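Local coordinates for excretory-secretory protein 2 (Ancylostoma ceylanicum, PDB 3NSW) that is a secreted hookworm protein with a netrin-like fold, of undefined molecular function but probably an immunomodulator acting on the host, at residues Pro8-Glu13 against Cys88-His93; Ala26-Thr31 against Tyr77-Lys82. One frame throughout, in Å; residues are numbered along the deposited sequence.

Interaction 1 of 2, residues Pro8-Glu13 against Cys88-His93; sequences PKMLSE and CFVKLH
V90 and M10 face each other as a parallel bridge pair, their side chains crossing on one face of the sheet. The thioether of M10 does the touching: SD lies 3.9 Å from V90 CB, and M10 CE comes within 3.5 Å of V90 O. Bends at chi2 and chi3, both -55°, fold the chain this way, a shape the flexible unbranched methionine takes easily. The CG2 methyl of V90 meets P8 CB at 4.1 Å, and the branched CB of this valine suits the extended strand.

L11, just past the short strand, lays its branched end against F89 on the opposite face. L11 CG sits 3.6 Å from F89 CB, while L11 CD1 approaches F89 CG and CD1 obliquely.

K91 spans the outer end. Its CD passes L11 O at 3.4 Å, and NZ donates a hydrogen bond to S12 O (2.7 Å), tilted 31° from the carbonyl plane; a long aliphatic chain with a charged tip can reach both S12 O and its salt-bridge partner E100.

The backbone ladder alternates: K9 N gives to C88 O, K9 O accepts from V90 N (2.9 Å), and L11 N gives to V90 O in a nearly straight bond (170°).

This parallel pairing joins the N-terminal strand 9-10 to the edge of the netrin-like sheet, beside 88-92, whose other neighbour is 75-82; D18 of helix 16-20 touches both L11 and F89, and helix 98-104 lies against E13.

Interaction 2 of 2, residues Ala26-Thr31 against Tyr77-Lys82; sequences AYVTVT and YVLGCK
Four backbone hydrogen bonds tie A26 to L79 and V28 to Y77, each an antiparallel hydrogen-bonded pair. A26 N donates to L79 O and L79 N returns a bond to A26 O, both 2.8 Å long. In the second pair V28 N reaches Y77 O almost straight, at 172°, and Y77 N answers to V28 O at 2.9 Å. Between them Y27 and V78 form the non-hydrogen-bonded pair, where CA-H...O contacts take over: V78 CA approaches A26 O at 3.2 Å, and Y27 CA lies near Y77 O.

The N-to-C directions of segments 26-31 and 77-82 lie 125° apart rather than near 180°. Such strong twist is consistent with the netrin-like fold, which, as in the tissue inhibitors of metalloproteinases, is built on a strongly curved OB-type beta barrel. The two strands lie in the middle of the sheet, and the pairing is buried.

Apolar contacts gather on the face bearing A26, V28, Y77 and L79. V28 CG2 stands between the backbone N and the carbonyl carbon, and this second gamma branch of the valine is what reaches across to Y77 CB (4.0 Å) and L79 CB (4.1 Å). The short side chain of A26 fits beside Y42 and L45 of strand 37-45. Farther along, V30 CG2 meets CD2 and CE2 of the Y77 ring obliquely, both at 3.7 Å. The hydroxyl of the buried Y77 is hydrogen-bonded to the backbone N of T72, which suits a polar group in this place, and the side chain also packs on L92.

On the face of Y27 and V78, the Y27 ring has the carbonyl oxygen of Y77 at its edge, near its plane; the ring also stacks with H93, which touches V78 as well.

How the interactions relate
Interactions 1 and 2 have centres 9 Å apart and belong to one mixed sheet, whose order begins 9-10, 88-92, 75-82, 24-33. Along the chain the segments come as 8-13, 26-31, 77-82 and 88-93, so the pair of interaction 2 falls between the two halves of interaction 1. The bridge between them is the antiparallel pairing of consecutive strands 75-82 and 88-92: K91 O probably accepts a hydrogen bond from V78 N, V90 CG1 packs on the Y77 ring, and the C81-C88 disulfide cross-links the strands. Together they connect the N-terminal edge strand to the middle of the netrin-like sheet, with a covalent tie along the way.

Interaction 1 of 2, residues Pro8-Glu13 against Cys88-His93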
loop_
_atom_site.group_PDB
_atom_site.type_symbol
_atom_site.label_atom_id
_atom_site.label_comp_id
_atom_site.label_asym_id
_atom_site.label_seq_id
_atom_site.Cartn_x
_atom_site.Cartn_y
_atom_site.Cartn_z
ATOM N N PRO A 8 -9.373 -1.034 2.015
ATOM C CA PRO A 8 -8.083 -1.726 2.066
ATOM C C PRO A 8 -8.083 -2.802 3.137
ATOM O O PRO A 8 -8.850 -2.723 4.101
ATOM C CB PRO A 8 -7.084 -0.609 2.428
ATOM C CG PRO A 8 -7.804 0.656 2.192
ATOM C CD PRO A 8 -9.254 0.389 2.373
ATOM N N LYS A 9 -7.256 -3.818 2.952
ATOM C CA LYS A 9 -7.174 -4.885 3.941
ATOM C C LYS A 9 -5.772 -4.967 4.497
ATOM O O LYS A 9 -4.817 -4.739 3.770
ATOM C CB LYS A 9 -7.570 -6.224 3.318
ATOM C CG LYS A 9 -6.710 -6.659 2.138
ATOM C CD LYS A 9 -7.183 -8.009 1.600
ATOM C CE LYS A 9 -6.259 -8.535 0.512
ATOM N NZ LYS A 9 -6.743 -9.833 -0.045
ATOM N N MET A 10 -5.666 -5.321 5.774
ATOM C CA MET A 10 -4.378 -5.617 6.388
ATOM C C MET A 10 -4.016 -7.044 6.026
ATOM O O MET A 10 -4.856 -7.945 6.134
ATOM C CB MET A 10 -4.447 -5.510 7.914
ATOM C CG MET A 10 -4.723 -4.130 8.476
ATOM S SD MET A 10 -3.588 -2.840 7.933
ATOM C CE MET A 10 -1.986 -3.489 8.360
ATOM N N LEU A 11 -2.775 -7.245 5.587
ATOM C CA LEU A 11 -2.262 -8.585 5.321
ATOM C C LEU A 11 -1.262 -8.993 6.390
ATOM O O LEU A 11 -0.342 -8.236 6.708
ATOM C CB LEU A 11 -1.547 -8.645 3.970
ATOM C CG LEU A 11 -2.266 -8.708 2.627
ATOM C CD1 LEU A 11 -1.220 -9.034 1.571
ATOM C CD2 LEU A 11 -3.374 -9.751 2.613
ATOM N N SER A 12 -1.441 -10.193 6.934
ATOM C CA SER A 12 -0.473 -10.757 7.869
ATOM C C SER A 12 0.814 -11.123 7.135
ATOM O O SER A 12 1.907 -10.910 7.656
ATOM C CB SER A 12 -1.048 -11.982 8.582
ATOM O OG SER A 12 -1.372 -13.005 7.658
ATOM N N GLU A 13 0.675 -11.657 5.922
ATOM C CA GLU A 13 1.837 -12.007 5.096
ATOM C C GLU A 13 1.622 -11.640 3.629
ATOM O O GLU A 13 0.589 -11.971 3.042
ATOM C CB GLU A 13 2.170 -13.503 5.229
ATOM C CG GLU A 13 3.396 -13.942 4.432
ATOM C CD GLU A 13 3.784 -15.399 4.645
ATOM O OE1 GLU A 13 2.969 -16.185 5.175
ATOM O OE2 GLU A 13 4.918 -15.761 4.269
ATOM N N CYS A 88 -6.677 -2.352 -2.225
ATOM C CA CYS A 88 -5.330 -2.298 -1.725
ATOM C C CYS A 88 -5.117 -3.307 -0.613
ATOM O O CYS A 88 -6.057 -3.667 0.118
ATOM C CB CYS A 88 -5.006 -0.881 -1.206
ATOM S SG CYS A 88 -5.148 0.429 -2.453
ATOM N N PHE A 89 -3.875 -3.779 -0.510
ATOM C CA PHE A 89 -3.416 -4.464 0.690
ATOM C C PHE A 89 -2.363 -3.626 1.432
ATOM O O PHE A 89 -1.648 -2.816 0.824
ATOM C CB PHE A 89 -2.908 -5.896 0.394
ATOM C CG PHE A 89 -1.601 -5.968 -0.383
ATOM C CD1 PHE A 89 -0.368 -5.676 0.231
ATOM C CD2 PHE A 89 -1.605 -6.351 -1.720
ATOM C CE1 PHE A 89 0.834 -5.755 -0.488
ATOM C CE2 PHE A 89 -0.418 -6.440 -2.446
ATOM C CZ PHE A 89 0.808 -6.140 -1.833
ATOM N N VAL A 90 -2.292 -3.815 2.745
ATOM C CA VAL A 90 -1.400 -3.015 3.599
ATOM C C VAL A 90 -0.694 -3.936 4.590
ATOM O O VAL A 90 -1.325 -4.814 5.182
ATOM C CB VAL A 90 -2.199 -1.952 4.408
ATOM C CG1 VAL A 90 -1.228 -0.988 5.112
ATOM C CG2 VAL A 90 -3.154 -1.179 3.505
ATOM N N LYS A 91 0.604 -3.721 4.778
ATOM C CA LYS A 91 1.407 -4.485 5.728
ATOM C C LYS A 91 2.396 -3.531 6.396
ATOM O O LYS A 91 3.003 -2.699 5.732
ATOM C CB LYS A 91 2.165 -5.601 4.996
ATOM C CG LYS A 91 3.355 -6.203 5.768
ATOM C CD LYS A 91 3.001 -7.499 6.490
ATOM C CE LYS A 91 4.187 -7.960 7.338
ATOM N NZ LYS A 91 4.131 -9.387 7.722
ATOM N N LEU A 92 2.523 -3.629 7.718
ATOM C CA LEU A 92 3.506 -2.830 8.449
ATOM C C LEU A 92 4.900 -3.106 7.912
ATOM O O LEU A 92 5.342 -4.253 7.882
ATOM C CB LEU A 92 3.463 -3.177 9.945
ATOM C CG LEU A 92 4.118 -2.182 10.895
ATOM C CD1 LEU A 92 3.266 -0.925 10.961
ATOM C CD2 LEU A 92 4.278 -2.806 12.272
ATOM N N HIS A 93 5.595 -2.055 7.485
ATOM C CA HIS A 93 6.922 -2.211 6.902
ATOM C C HIS A 93 7.917 -2.855 7.877
ATOM O O HIS A 93 8.695 -3.729 7.484
ATOM C CB HIS A 93 7.455 -0.869 6.390
ATOM C CG HIS A 93 8.760 -0.982 5.672
ATOM N ND1 HIS A 93 9.969 -0.709 6.275
ATOM C CD2 HIS A 93 9.047 -1.337 4.399
ATOM C CE1 HIS A 93 10.945 -0.898 5.406
ATOM N NE2 HIS A 93 10.411 -1.272 4.258
#

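Interaction 2 of 2, residues Ala26-Thr31 against Tyr77-Lys82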
loop_
_atom_site.group_PDB
_atom_site.type_symbol
_atom_site.label_atom_id
_atom_site.label_comp_id
_atom_site.label_asym_id
_atom_site.label_seq_id
_atom_site.Cartn_x
_atom_site.Cartn_y
_atom_site.Cartn_z
ATOM N N ALA A 26 4.196 -0.243 -3.030
ATOM C CA ALA A 26 4.943 0.932 -2.584
ATOM C C ALA A 26 5.348 0.874 -1.120
ATOM O O ALA A 26 4.706 0.209 -0.317
ATOM C CB ALA A 26 4.100 2.168 -2.826
ATOM N N TYR A 27 6.395 1.632 -0.780
ATOM C CA TYR A 27 6.881 1.807 0.588
ATOM C C TYR A 27 6.441 3.221 0.910
ATOM O O TYR A 27 6.864 4.163 0.225
ATOM C CB TYR A 27 8.416 1.698 0.557
ATOM C CG TYR A 27 9.156 1.982 1.847
ATOM C CD1 TYR A 27 8.518 1.959 3.092
ATOM C CD2 TYR A 27 10.550 2.197 1.817
ATOM C CE1 TYR A 27 9.252 2.208 4.281
ATOM C CE2 TYR A 27 11.272 2.440 2.981
ATOM C CZ TYR A 27 10.624 2.439 4.200
ATOM O OH TYR A 27 11.343 2.661 5.349
ATOM N N VAL A 28 5.546 3.362 1.892
ATOM C CA VAL A 28 4.925 4.651 2.210
ATOM C C VAL A 28 4.971 4.955 3.707
ATOM O O VAL A 28 5.131 4.049 4.524
ATOM C CB VAL A 28 3.439 4.700 1.751
ATOM C CG1 VAL A 28 3.314 4.464 0.229
ATOM C CG2 VAL A 28 2.588 3.691 2.516
ATOM N N THR A 29 4.852 6.235 4.057
ATOM C CA THR A 29 4.545 6.616 5.427
ATOM C C THR A 29 3.189 7.293 5.417
ATOM O O THR A 29 2.910 8.133 4.551
ATOM C CB THR A 29 5.572 7.605 5.998
ATOM O OG1 THR A 29 6.888 7.051 5.889
ATOM C CG2 THR A 29 5.267 7.875 7.498
ATOM N N VAL A 30 2.337 6.920 6.370
ATOM C CA VAL A 30 1.080 7.649 6.596
ATOM C C VAL A 30 1.437 8.930 7.343
ATOM O O VAL A 30 2.008 8.879 8.438
ATOM C CB VAL A 30 0.056 6.801 7.397
ATOM C CG1 VAL A 30 -1.188 7.626 7.780
ATOM C CG2 VAL A 30 -0.341 5.575 6.612
ATOM N N THR A 31 1.112 10.079 6.755
ATOM C CA THR A 31 1.557 11.372 7.310
ATOM C C THR A 31 0.425 12.151 7.961
ATOM O O THR A 31 0.632 13.260 8.468
ATOM C CB THR A 31 2.187 12.264 6.237
ATOM O OG1 THR A 31 1.202 12.566 5.239
ATOM C CG2 THR A 31 3.388 11.575 5.605
ATOM N N TYR A 77 4.365 1.667 5.929
ATOM C CA TYR A 77 3.659 0.491 5.401
ATOM C C TYR A 77 4.141 0.090 4.021
ATOM O O TYR A 77 4.648 0.913 3.255
ATOM C CB TYR A 77 2.164 0.804 5.298
ATOM C CG TYR A 77 1.526 1.047 6.641
ATOM C CD1 TYR A 77 1.117 -0.019 7.433
ATOM C CD2 TYR A 77 1.371 2.356 7.146
ATOM C CE1 TYR A 77 0.534 0.197 8.684
ATOM C CE2 TYR A 77 0.796 2.576 8.399
ATOM C CZ TYR A 77 0.377 1.490 9.152
ATOM O OH TYR A 77 -0.187 1.692 10.383
ATOM N N VAL A 78 3.969 -1.185 3.690
ATOM C CA VAL A 78 4.019 -1.582 2.294
ATOM C C VAL A 78 2.565 -1.537 1.828
ATOM O O VAL A 78 1.674 -2.059 2.510
ATOM C CB VAL A 78 4.589 -3.003 2.120
ATOM C CG1 VAL A 78 4.521 -3.429 0.658
ATOM C CG2 VAL A 78 6.033 -3.055 2.611
ATOM N N LEU A 79 2.332 -0.898 0.683
ATOM C CA LEU A 79 0.979 -0.661 0.194
ATOM C C LEU A 79 0.904 -1.172 -1.226
ATOM O O LEU A 79 1.617 -0.663 -2.091
ATOM C CB LEU A 79 0.687 0.846 0.205
ATOM C CG LEU A 79 -0.661 1.283 -0.399
ATOM C CD1 LEU A 79 -1.846 0.764 0.452
ATOM C CD2 LEU A 79 -0.721 2.802 -0.572
ATOM N N GLY A 80 0.059 -2.181 -1.460
ATOM C CA GLY A 80 -0.092 -2.757 -2.804
ATOM C C GLY A 80 -1.440 -2.328 -3.333
ATOM O O GLY A 80 -2.438 -2.558 -2.671
ATOM N N CYS A 81 -1.488 -1.685 -4.495
ATOM C CA CYS A 81 -2.779 -1.156 -4.977
ATOM C C CYS A 81 -3.025 -1.390 -6.461
ATOM O O CYS A 81 -2.102 -1.359 -7.251
ATOM C CB CYS A 81 -2.916 0.345 -4.688
ATOM S SG CYS A 81 -3.151 0.828 -2.937
ATOM N N LYS A 82 -4.287 -1.609 -6.838
ATOM C CA LYS A 82 -4.661 -1.478 -8.252
ATOM C C LYS A 82 -4.732 0.017 -8.574
ATOM O O LYS A 82 -4.775 0.848 -7.666
ATOM C CB LYS A 82 -6.002 -2.171 -8.547
ATOM C CG LYS A 82 -5.965 -3.652 -8.286
ATOM C CD LYS A 82 -7.314 -4.298 -8.609
ATOM C CE LYS A 82 -7.213 -5.808 -8.563
ATOM N NZ LYS A 82 -6.964 -6.324 -7.199
#